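Local structure of Carboxylesterase/phospholipase family protein (Francisella tularensis subsp. tularensis, 4F21) at residues V117-D122 with T149-R155; A36-W42 with E66-P72; I77-N82 with Q141-I145. The protein probably hydrolyses carboxylic ester bonds as a serine hydrolase of the alpha/beta-hydrolase superfamily, in the carboxylesterase/phospholipase group. All blocks are in the same frame, centred on the assembly; numbering follows the deposited sequence.

Contact 1: residues V117-D122 with T149-R155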
loop_
_atom_site.group_PDB
_atom_site.type_symbol
_atom_site.label_atom_id
_atom_site.label_comp_id
_atom_site.label_asym_id
_atom_site.label_seq_id
_atom_site.Cartn_x
_atom_site.Cartn_y
_atom_site.Cartn_z
ATOM N N VAL A 117 9.702 -6.769 -0.525
ATOM C CA VAL A 117 8.343 -7.200 -0.229
ATOM C C VAL A 117 8.105 -8.574 -0.840
ATOM O O VAL A 117 7.575 -9.467 -0.178
ATOM C CB VAL A 117 7.287 -6.197 -0.744
ATOM C CG1 VAL A 117 5.882 -6.743 -0.526
ATOM C CG2 VAL A 117 7.455 -4.843 -0.058
ATOM N N ASN A 118 8.549 -8.752 -2.082
ATOM C CA ASN A 118 8.377 -10.029 -2.759
ATOM C C ASN A 118 8.988 -11.139 -1.933
ATOM O O ASN A 118 8.333 -12.154 -1.671
ATOM C CB ASN A 118 8.972 -10.004 -4.168
ATOM C CG ASN A 118 7.924 -9.750 -5.234
ATOM O OD1 ASN A 118 7.233 -10.671 -5.670
ATOM N ND2 ASN A 118 7.796 -8.498 -5.654
ATOM N N LYS A 119 10.218 -10.912 -1.474
ATOM C CA LYS A 119 10.892 -11.886 -0.630
ATOM C C LYS A 119 10.025 -12.181 0.579
ATOM O O LYS A 119 9.761 -13.347 0.886
ATOM C CB LYS A 119 12.274 -11.391 -0.197
ATOM C CG LYS A 119 13.343 -11.549 -1.266
ATOM C CD LYS A 119 14.734 -11.336 -0.696
ATOM C CE LYS A 119 15.800 -11.713 -1.715
ATOM N NZ LYS A 119 17.169 -11.711 -1.126
ATOM N N LEU A 120 9.550 -11.118 1.229
ATOM C CA LEU A 120 8.669 -11.252 2.382
ATOM C C LEU A 120 7.474 -12.122 2.023
ATOM O O LEU A 120 7.127 -13.043 2.769
ATOM C CB LEU A 120 8.196 -9.881 2.873
ATOM C CG LEU A 120 9.011 -9.185 3.966
ATOM C CD1 LEU A 120 8.485 -7.777 4.206
ATOM C CD2 LEU A 120 8.975 -9.993 5.252
ATOM N N ILE A 121 6.869 -11.856 0.866
ATOM C CA ILE A 121 5.719 -12.642 0.441
ATOM C C ILE A 121 6.169 -14.081 0.260
ATOM O O ILE A 121 5.532 -15.007 0.766
ATOM C CB ILE A 121 5.099 -12.122 -0.868
ATOM C CG1 ILE A 121 4.692 -10.655 -0.725
ATOM C CG2 ILE A 121 3.890 -12.958 -1.245
ATOM C CD1 ILE A 121 4.165 -10.052 -2.002
ATOM N N ASP A 122 7.303 -14.255 -0.418
ATOM C CA ASP A 122 7.850 -15.581 -0.670
ATOM C C ASP A 122 8.170 -16.273 0.647
ATOM O O ASP A 122 8.253 -17.498 0.709
ATOM C CB ASP A 122 9.110 -15.504 -1.540
ATOM C CG ASP A 122 8.799 -15.368 -3.026
ATOM O OD1 ASP A 122 7.695 -15.771 -3.456
ATOM O OD2 ASP A 122 9.672 -14.868 -3.769
ATOM N N THR A 149 3.893 -3.548 -6.510
ATOM C CA THR A 149 4.289 -4.920 -6.228
ATOM C C THR A 149 3.203 -5.897 -6.665
ATOM O O THR A 149 3.442 -6.779 -7.493
ATOM C CB THR A 149 4.574 -5.126 -4.728
ATOM O OG1 THR A 149 5.694 -4.322 -4.339
ATOM C CG2 THR A 149 4.873 -6.591 -4.437
ATOM N N ALA A 150 2.002 -5.713 -6.122
ATOM C CA ALA A 150 0.909 -6.652 -6.347
ATOM C C ALA A 150 0.528 -6.766 -7.819
ATOM O O ALA A 150 0.180 -7.847 -8.294
ATOM C CB ALA A 150 -0.297 -6.273 -5.505
ATOM N N ILE A 151 0.608 -5.654 -8.541
ATOM C CA ILE A 151 0.248 -5.650 -9.955
ATOM C C ILE A 151 1.389 -6.134 -10.849
ATOM O O ILE A 151 1.217 -6.263 -12.058
ATOM C CB ILE A 151 -0.238 -4.264 -10.426
ATOM C CG1 ILE A 151 0.920 -3.269 -10.461
ATOM C CG2 ILE A 151 -1.360 -3.758 -9.532
ATOM C CD1 ILE A 151 0.524 -1.914 -10.997
ATOM N N THR A 152 2.548 -6.403 -10.251
ATOM C CA THR A 152 3.663 -7.003 -10.983
ATOM C C THR A 152 4.029 -8.343 -10.357
ATOM O O THR A 152 4.886 -9.072 -10.862
ATOM C CB THR A 152 4.901 -6.094 -11.002
ATOM O OG1 THR A 152 5.337 -5.853 -9.659
ATOM C CG2 THR A 152 4.581 -4.772 -11.683
ATOM N N SER A 153 3.369 -8.653 -9.246
ATOM C CA SER A 153 3.537 -9.930 -8.575
ATOM C C SER A 153 3.169 -11.052 -9.531
ATOM O O SER A 153 2.063 -11.088 -10.067
ATOM C CB SER A 153 2.652 -9.993 -7.330
ATOM O OG SER A 153 2.734 -11.254 -6.694
ATOM N N GLN A 154 4.108 -11.966 -9.744
ATOM C CA GLN A 154 3.903 -13.080 -10.658
ATOM C C GLN A 154 2.869 -14.066 -10.116
ATOM O O GLN A 154 2.433 -14.969 -10.829
ATOM C CB GLN A 154 5.228 -13.800 -10.927
ATOM C CG GLN A 154 6.472 -13.014 -10.519
ATOM C CD GLN A 154 6.814 -13.166 -9.042
ATOM O OE1 GLN A 154 6.133 -13.879 -8.303
ATOM N NE2 GLN A 154 7.875 -12.494 -8.610
ATOM N N ARG A 155 2.480 -13.888 -8.856
ATOM C CA ARG A 155 1.517 -14.787 -8.221
ATOM C C ARG A 155 0.290 -14.075 -7.650
ATOM O O ARG A 155 0.286 -12.857 -7.469
ATOM C CB ARG A 155 2.199 -15.638 -7.148
ATOM C CG ARG A 155 3.447 -15.013 -6.565
ATOM C CD ARG A 155 3.132 -14.145 -5.369
ATOM N NE ARG A 155 4.328 -13.470 -4.883
ATOM C CZ ARG A 155 5.256 -14.052 -4.134
ATOM N NH1 ARG A 155 6.318 -13.362 -3.738
ATOM N NH2 ARG A 155 5.123 -15.324 -3.779
#

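Contact 2: residues A36-W42 with E66-P72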
loop_
_atom_site.group_PDB
_atom_site.type_symbol
_atom_site.label_atom_id
_atom_site.label_comp_id
_atom_site.label_asym_id
_atom_site.label_seq_id
_atom_site.Cartn_x
_atom_site.Cartn_y
_atom_site.Cartn_z
ATOM N N ALA A 36 -2.423 -19.021 12.327
ATOM C CA ALA A 36 -2.296 -18.031 11.264
ATOM C C ALA A 36 -2.808 -18.600 9.953
ATOM O O ALA A 36 -2.277 -19.584 9.443
ATOM C CB ALA A 36 -0.854 -17.580 11.116
ATOM N N ARG A 37 -3.851 -17.978 9.418
ATOM C CA ARG A 37 -4.420 -18.394 8.147
ATOM C C ARG A 37 -4.327 -17.230 7.169
ATOM O O ARG A 37 -4.292 -17.424 5.954
ATOM C CB ARG A 37 -5.875 -18.842 8.337
ATOM C CG ARG A 37 -6.477 -19.584 7.147
ATOM C CD ARG A 37 -7.660 -20.458 7.565
ATOM N NE ARG A 37 -8.757 -19.692 8.154
ATOM C CZ ARG A 37 -9.811 -19.247 7.476
ATOM N NH1 ARG A 37 -9.913 -19.483 6.176
ATOM N NH2 ARG A 37 -10.763 -18.559 8.094
ATOM N N PHE A 38 -4.264 -16.019 7.716
ATOM C CA PHE A 38 -4.216 -14.802 6.911
ATOM C C PHE A 38 -3.026 -13.936 7.304
ATOM O O PHE A 38 -2.392 -14.177 8.329
ATOM C CB PHE A 38 -5.517 -14.015 7.067
ATOM C CG PHE A 38 -6.753 -14.825 6.779
ATOM C CD1 PHE A 38 -7.031 -15.254 5.493
ATOM C CD2 PHE A 38 -7.641 -15.146 7.791
ATOM C CE1 PHE A 38 -8.163 -15.992 5.225
ATOM C CE2 PHE A 38 -8.777 -15.885 7.526
ATOM C CZ PHE A 38 -9.037 -16.308 6.242
ATOM N N CYS A 39 -2.717 -12.932 6.487
ATOM C CA CYS A 39 -1.572 -12.065 6.755
ATOM C C CYS A 39 -1.706 -10.680 6.123
ATOM O O CYS A 39 -2.153 -10.541 4.987
ATOM C CB CYS A 39 -0.271 -12.732 6.296
ATOM S SG CYS A 39 1.235 -11.799 6.673
ATOM N N VAL A 40 -1.322 -9.654 6.872
ATOM C CA VAL A 40 -1.354 -8.292 6.355
ATOM C C VAL A 40 0.022 -7.647 6.454
ATOM O O VAL A 40 0.540 -7.417 7.550
ATOM C CB VAL A 40 -2.384 -7.407 7.089
ATOM C CG1 VAL A 40 -2.604 -6.107 6.320
ATOM C CG2 VAL A 40 -3.696 -8.145 7.255
ATOM N N ILE A 41 0.614 -7.372 5.298
ATOM C CA ILE A 41 1.884 -6.675 5.243
ATOM C C ILE A 41 1.627 -5.174 5.173
ATOM O O ILE A 41 1.172 -4.661 4.150
ATOM C CB ILE A 41 2.725 -7.144 4.045
ATOM C CG1 ILE A 41 2.894 -8.663 4.096
ATOM C CG2 ILE A 41 4.078 -6.452 4.033
ATOM C CD1 ILE A 41 3.782 -9.223 3.012
ATOM N N TRP A 42 1.899 -4.486 6.282
ATOM C CA TRP A 42 1.666 -3.049 6.406
ATOM C C TRP A 42 2.969 -2.266 6.267
ATOM O O TRP A 42 3.867 -2.381 7.105
ATOM C CB TRP A 42 1.012 -2.730 7.754
ATOM C CG TRP A 42 0.450 -1.340 7.843
ATOM C CD1 TRP A 42 1.137 -0.194 8.120
ATOM C CD2 TRP A 42 -0.918 -0.952 7.658
ATOM N NE1 TRP A 42 0.284 0.883 8.112
ATOM C CE2 TRP A 42 -0.983 0.445 7.834
ATOM C CE3 TRP A 42 -2.094 -1.650 7.359
ATOM C CZ2 TRP A 42 -2.175 1.157 7.718
ATOM C CZ3 TRP A 42 -3.278 -0.940 7.246
ATOM C CH2 TRP A 42 -3.309 0.448 7.425
ATOM N N GLU A 66 -7.110 -15.208 13.353
ATOM C CA GLU A 66 -6.340 -15.907 12.328
ATOM C C GLU A 66 -5.580 -14.976 11.386
ATOM O O GLU A 66 -5.424 -15.283 10.205
ATOM C CB GLU A 66 -7.262 -16.811 11.506
ATOM C CG GLU A 66 -8.135 -17.732 12.334
ATOM C CD GLU A 66 -8.951 -18.678 11.479
ATOM O OE1 GLU A 66 -8.392 -19.697 11.023
ATOM O OE2 GLU A 66 -10.150 -18.400 11.261
ATOM N N ILE A 67 -5.103 -13.848 11.903
ATOM C CA ILE A 67 -4.404 -12.876 11.063
ATOM C C ILE A 67 -3.024 -12.491 11.602
ATOM O O ILE A 67 -2.910 -11.885 12.668
ATOM C CB ILE A 67 -5.248 -11.599 10.851
ATOM C CG1 ILE A 67 -6.579 -11.945 10.184
ATOM C CG2 ILE A 67 -4.495 -10.594 10.002
ATOM C CD1 ILE A 67 -7.469 -10.755 9.943
ATOM N N ARG A 68 -1.982 -12.851 10.855
ATOM C CA ARG A 68 -0.617 -12.449 11.173
ATOM C C ARG A 68 -0.348 -11.055 10.630
ATOM O O ARG A 68 -0.708 -10.748 9.499
ATOM C CB ARG A 68 0.388 -13.422 10.558
ATOM C CG ARG A 68 1.843 -13.001 10.742
ATOM C CD ARG A 68 2.798 -13.887 9.958
ATOM N NE ARG A 68 2.890 -15.235 10.510
ATOM C CZ ARG A 68 2.303 -16.303 9.982
ATOM N NH1 ARG A 68 1.577 -16.179 8.884
ATOM N NH2 ARG A 68 2.444 -17.494 10.551
ATOM N N PHE A 69 0.292 -10.210 11.429
ATOM C CA PHE A 69 0.619 -8.862 10.971
ATOM C C PHE A 69 2.122 -8.654 10.784
ATOM O O PHE A 69 2.918 -8.944 11.684
ATOM C CB PHE A 69 0.041 -7.806 11.915
ATOM C CG PHE A 69 -1.410 -7.489 11.659
ATOM C CD1 PHE A 69 -2.411 -8.130 12.366
ATOM C CD2 PHE A 69 -1.768 -6.544 10.710
ATOM C CE1 PHE A 69 -3.742 -7.834 12.132
ATOM C CE2 PHE A 69 -3.097 -6.247 10.474
ATOM C CZ PHE A 69 -4.084 -6.892 11.185
ATOM N N ILE A 70 2.491 -8.146 9.609
ATOM C CA ILE A 70 3.888 -7.874 9.278
ATOM C C ILE A 70 4.147 -6.375 9.126
ATOM O O ILE A 70 3.609 -5.741 8.223
ATOM C CB ILE A 70 4.290 -8.571 7.967
ATOM C CG1 ILE A 70 4.077 -10.077 8.084
ATOM C CG2 ILE A 70 5.741 -8.268 7.618
ATOM C CD1 ILE A 70 4.872 -10.708 9.200
ATOM N N PHE A 71 4.973 -5.821 10.013
ATOM C CA PHE A 71 5.345 -4.408 9.970
ATOM C C PHE A 71 6.836 -4.225 9.700
ATOM O O PHE A 71 7.615 -4.051 10.639
ATOM C CB PHE A 71 5.013 -3.722 11.298
ATOM C CG PHE A 71 3.555 -3.440 11.497
ATOM C CD1 PHE A 71 2.988 -2.280 10.999
ATOM C CD2 PHE A 71 2.755 -4.324 12.200
ATOM C CE1 PHE A 71 1.647 -2.013 11.184
ATOM C CE2 PHE A 71 1.413 -4.063 12.390
ATOM C CZ PHE A 71 0.857 -2.906 11.880
ATOM N N PRO A 72 7.242 -4.255 8.421
ATOM C CA PRO A 72 8.653 -4.058 8.066
ATOM C C PRO A 72 9.163 -2.682 8.482
ATOM O O PRO A 72 8.409 -1.709 8.419
ATOM C CB PRO A 72 8.651 -4.177 6.540
ATOM C CG PRO A 72 7.415 -4.943 6.218
ATOM C CD PRO A 72 6.410 -4.522 7.238
HETATM O O HOH W 1 5.241 -1.010 8.788
#

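Contact 3: residues I77-N82 with Q141-I145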
loop_
_atom_site.group_PDB
_atom_site.type_symbol
_atom_site.label_atom_id
_atom_site.label_comp_id
_atom_site.label_asym_id
_atom_site.label_seq_id
_atom_site.Cartn_x
_atom_site.Cartn_y
_atom_site.Cartn_z
ATOM N N ILE A 77 11.626 1.001 2.782
ATOM C CA ILE A 77 11.211 2.144 1.984
ATOM C C ILE A 77 12.370 3.123 1.855
ATOM O O ILE A 77 12.656 3.872 2.789
ATOM C CB ILE A 77 10.037 2.892 2.642
ATOM C CG1 ILE A 77 8.865 1.943 2.910
ATOM C CG2 ILE A 77 9.599 4.062 1.775
ATOM C CD1 ILE A 77 8.083 1.565 1.678
ATOM N N PRO A 78 13.044 3.122 0.695
ATOM C CA PRO A 78 14.182 4.021 0.468
ATOM C C PRO A 78 13.779 5.488 0.587
ATOM O O PRO A 78 12.622 5.824 0.377
ATOM C CB PRO A 78 14.608 3.692 -0.966
ATOM C CG PRO A 78 13.407 3.052 -1.593
ATOM C CD PRO A 78 12.742 2.300 -0.489
ATOM N N VAL A 79 14.728 6.348 0.934
ATOM C CA VAL A 79 14.443 7.766 1.114
ATOM C C VAL A 79 14.351 8.483 -0.233
ATOM O O VAL A 79 13.576 9.427 -0.403
ATOM C CB VAL A 79 15.522 8.429 2.001
ATOM C CG1 VAL A 79 16.914 8.049 1.515
ATOM C CG2 VAL A 79 15.344 9.945 2.048
ATOM N N THR A 80 15.116 7.989 -1.199
ATOM C CA THR A 80 15.298 8.644 -2.494
ATOM C C THR A 80 14.047 8.780 -3.375
ATOM O O THR A 80 14.145 9.209 -4.525
ATOM C CB THR A 80 16.381 7.917 -3.313
ATOM O OG1 THR A 80 16.105 6.510 -3.323
ATOM C CG2 THR A 80 17.751 8.147 -2.699
ATOM N N ILE A 81 12.880 8.426 -2.848
ATOM C CA ILE A 81 11.663 8.456 -3.655
ATOM C C ILE A 81 10.902 9.783 -3.568
ATOM O O ILE A 81 10.766 10.491 -4.568
ATOM C CB ILE A 81 10.733 7.260 -3.337
ATOM C CG1 ILE A 81 10.654 7.018 -1.831
ATOM C CG2 ILE A 81 11.240 6.002 -4.025
ATOM C CD1 ILE A 81 9.953 5.730 -1.463
ATOM N N ASN A 82 10.419 10.120 -2.375
ATOM C CA ASN A 82 9.655 11.348 -2.174
ATOM C C ASN A 82 10.527 12.598 -2.151
ATOM O O ASN A 82 10.026 13.711 -1.982
ATOM C CB ASN A 82 8.828 11.268 -0.888
ATOM C CG ASN A 82 7.372 10.934 -1.150
ATOM O OD1 ASN A 82 7.029 10.374 -2.191
ATOM N ND2 ASN A 82 6.506 11.282 -0.205
ATOM N N GLN A 141 4.324 7.374 1.632
ATOM C CA GLN A 141 5.550 6.981 0.953
ATOM C C GLN A 141 5.556 5.483 0.677
ATOM O O GLN A 141 6.078 5.028 -0.338
ATOM C CB GLN A 141 6.754 7.350 1.819
ATOM C CG GLN A 141 8.068 7.447 1.074
ATOM C CD GLN A 141 9.202 7.905 1.969
ATOM O OE1 GLN A 141 9.139 7.766 3.191
ATOM N NE2 GLN A 141 10.245 8.463 1.364
ATOM N N GLY A 142 4.961 4.723 1.590
ATOM C CA GLY A 142 4.944 3.278 1.491
ATOM C C GLY A 142 3.921 2.738 0.516
ATOM O O GLY A 142 4.131 1.682 -0.085
ATOM N N GLY A 143 2.820 3.466 0.351
ATOM C CA GLY A 143 1.712 3.022 -0.480
ATOM C C GLY A 143 2.079 2.688 -1.914
ATOM O O GLY A 143 1.347 1.979 -2.606
ATOM N N ILE A 144 3.218 3.208 -2.359
ATOM C CA ILE A 144 3.724 2.947 -3.699
ATOM C C ILE A 144 4.166 1.490 -3.848
ATOM O O ILE A 144 3.890 0.843 -4.861
ATOM C CB ILE A 144 4.927 3.858 -4.008
ATOM C CG1 ILE A 144 4.613 5.306 -3.621
ATOM C CG2 ILE A 144 5.318 3.748 -5.473
ATOM C CD1 ILE A 144 5.838 6.171 -3.407
ATOM N N ILE A 145 4.839 0.980 -2.821
ATOM C CA ILE A 145 5.480 -0.332 -2.885
ATOM C C ILE A 145 4.492 -1.479 -2.657
ATOM O O ILE A 145 4.862 -2.652 -2.715
ATOM C CB ILE A 145 6.646 -0.423 -1.873
ATOM C CG1 ILE A 145 7.381 0.915 -1.791
ATOM C CG2 ILE A 145 7.630 -1.517 -2.261
ATOM C CD1 ILE A 145 8.123 1.289 -3.059
#

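Contact 1: residues V117-D122 with T149-R155
Arg155 reaches back across the gap and lays its guanidinium on the side of helix 111-126. Ile121 lies under one face of that group. Its CG2 branch sits 3.4 Å from Arg155 CZ, over the centre of the plane. The rim of the guanidinium is used for charge. Asp122 OD1 takes both terminal nitrogens, at 2.6 Å from Arg155 NH2 and 2.8 Å from Arg155 NH1. This is a salt bridge, but its hydrogen bonds are bent and weak. The carboxylate is turned 55° from the guanidinium plane, and OD1 alone of its oxygens comes within bonding distance of the two nitrogens. Asn118 joins from the neighbouring turn. Its amide is almost parallel to the guanidinium, with 14° between the planes, and Asn118 OD1 receives a long, weak bond from Arg155 NH1. On the other end, Ser153 OG lies at the guanidinium edge, in plane, and accepts a weak bond from Arg155 NE. The Arg155 chain bends at chi2 (89°), which turns its tip toward the helix.

Deeper in, Thr149 presents a methyl. Thr149 CG2 packs on Val117 CG1 at 4.0 Å and on the amide of Asn118, while Thr149 OG1 bonds to Ile145 O within its own helix. Ile121, Val117 and Thr149 all rest on Leu136 of strand 134-139. Two helices packed together on one face of a central sheet are characteristic of the alpha/beta-hydrolase fold.

Contact 2: residues A36-W42 with E66-P72
Glu66 O is held by two consecutive backbone N-H groups, those of Arg37 and Phe38. The bond from Phe38 N is the shorter at 2.8 Å and lies nearly along the C=O axis. Arg37 N stands 3.2 Å from Glu66 O and comes from above the carbonyl plane. The side chains of Arg37 and Glu66 add a salt bridge at the same end. The guanidinium grips side-on: Arg37 NE meets Glu66 OE1 at 2.9 Å, and Arg37 NH2 meets Glu66 OE2 at 3.2 Å. Both oxygens lie close to the guanidinium plane. The carboxylate is turned 44° from it, and its oxygens are approached from above their own plane. Phe38 CZ lies over one face of the Arg37 guanidinium, toward its rim.

From here the two strands run parallel, with their axes 19° apart. Arg68 N bonds to Phe38 O, Val40 N to Arg68 O, Ile70 N to Val40 O and Trp42 N to Ile70 O. One face of the pair carries Phe38, Ile67, Val40 and Phe69. Val40 and Phe69 lie side by side, with Val40 CB 3.6 Å from Phe69 CE2. Further on, the five-membered ring of Trp42 and the Phe71 ring meet obliquely, planes at 43°. Cys39, Arg68, Ile41 and Ile70 occupy the other face. Cys39 SG touches Ile70 CG1 at 3.6 Å. The Arg68 guanidinium has Ala36 CB over one face and forms a salt bridge with Glu31. A water links Trp42 O and Pro72 O at the far end.

Helix 111-126 covers the Cys39 and Ile41 face through Gln124 and Ile121. Strand 134-139 flanks strand 38-44, and strand 27-30 runs antiparallel beside strand 67-72.

Contact 3: residues I77-N82 with Q141-I145
Residues 77-82 form an irregular loop that passes beside residues 141-145, with Ile77 CA and Gly142 CA 6.4 Å apart. Ile77 is the main apolar contributor. Both its branches are used. Ile77 CD1 reaches Gly142 CA at 3.6 Å and Ile145 CG1 at the same distance, while Ile77 CG2 lies on Gln141 CG at 3.8 Å. Its CG1 is anti to the carbonyl carbon (chi1 -55°), and a second bend at chi2 (-75°) brings CD1 down onto the glycine. The Ile77 and Ile145 side chains overlap head to tail.

Gln141 directly follows Ser140, which with His226 and Asp194 probably forms the Ser-His-Asp catalytic triad. This fits the nucleophile elbow of alpha/beta hydrolases, in the run Gly-Phe-Ser-Gln-Gly. Through Gln141 the loop would lie close to the probable active site.

Beyond CG the Gln141 chain is extended and pushes its aliphatic part between Ile77 and Ile81. Ile81 CD1 meets Gln141 CG at 3.6 Å, the two side chains crossing at a slant. Asn82, which is poorly ordered, lies alongside Gln141. Asn82 OD1 is hydrogen-bonded to Tyr166 OH. Ile145 also packs against Ser113, Ile114 and Val117 of helix 111-126.

From the N terminus, contact 2 comes first. It closes a mostly irregular loop of 23 residues and sets strands 38-44 and 67-72 side by side. The chain then opens contact 3 at 77-82. Before that contact closes at 141-145, helix 111-126 opens contact 1 at 117-122. Contact 1 closes last, at 149-155, so contacts 1 and 3 cross, and both use helix 144-150. They meet where Val117 CG2 packs on Ile145 CG2. Contact 2 joins contact 1 through Leu120 on Pro72 and Ile121 on Ile41. Contacts 2 and 3 do not touch; their nearest atoms are about 7 Å apart. Helix 111-126 thus ties sheet, helix 144-150 and loop together.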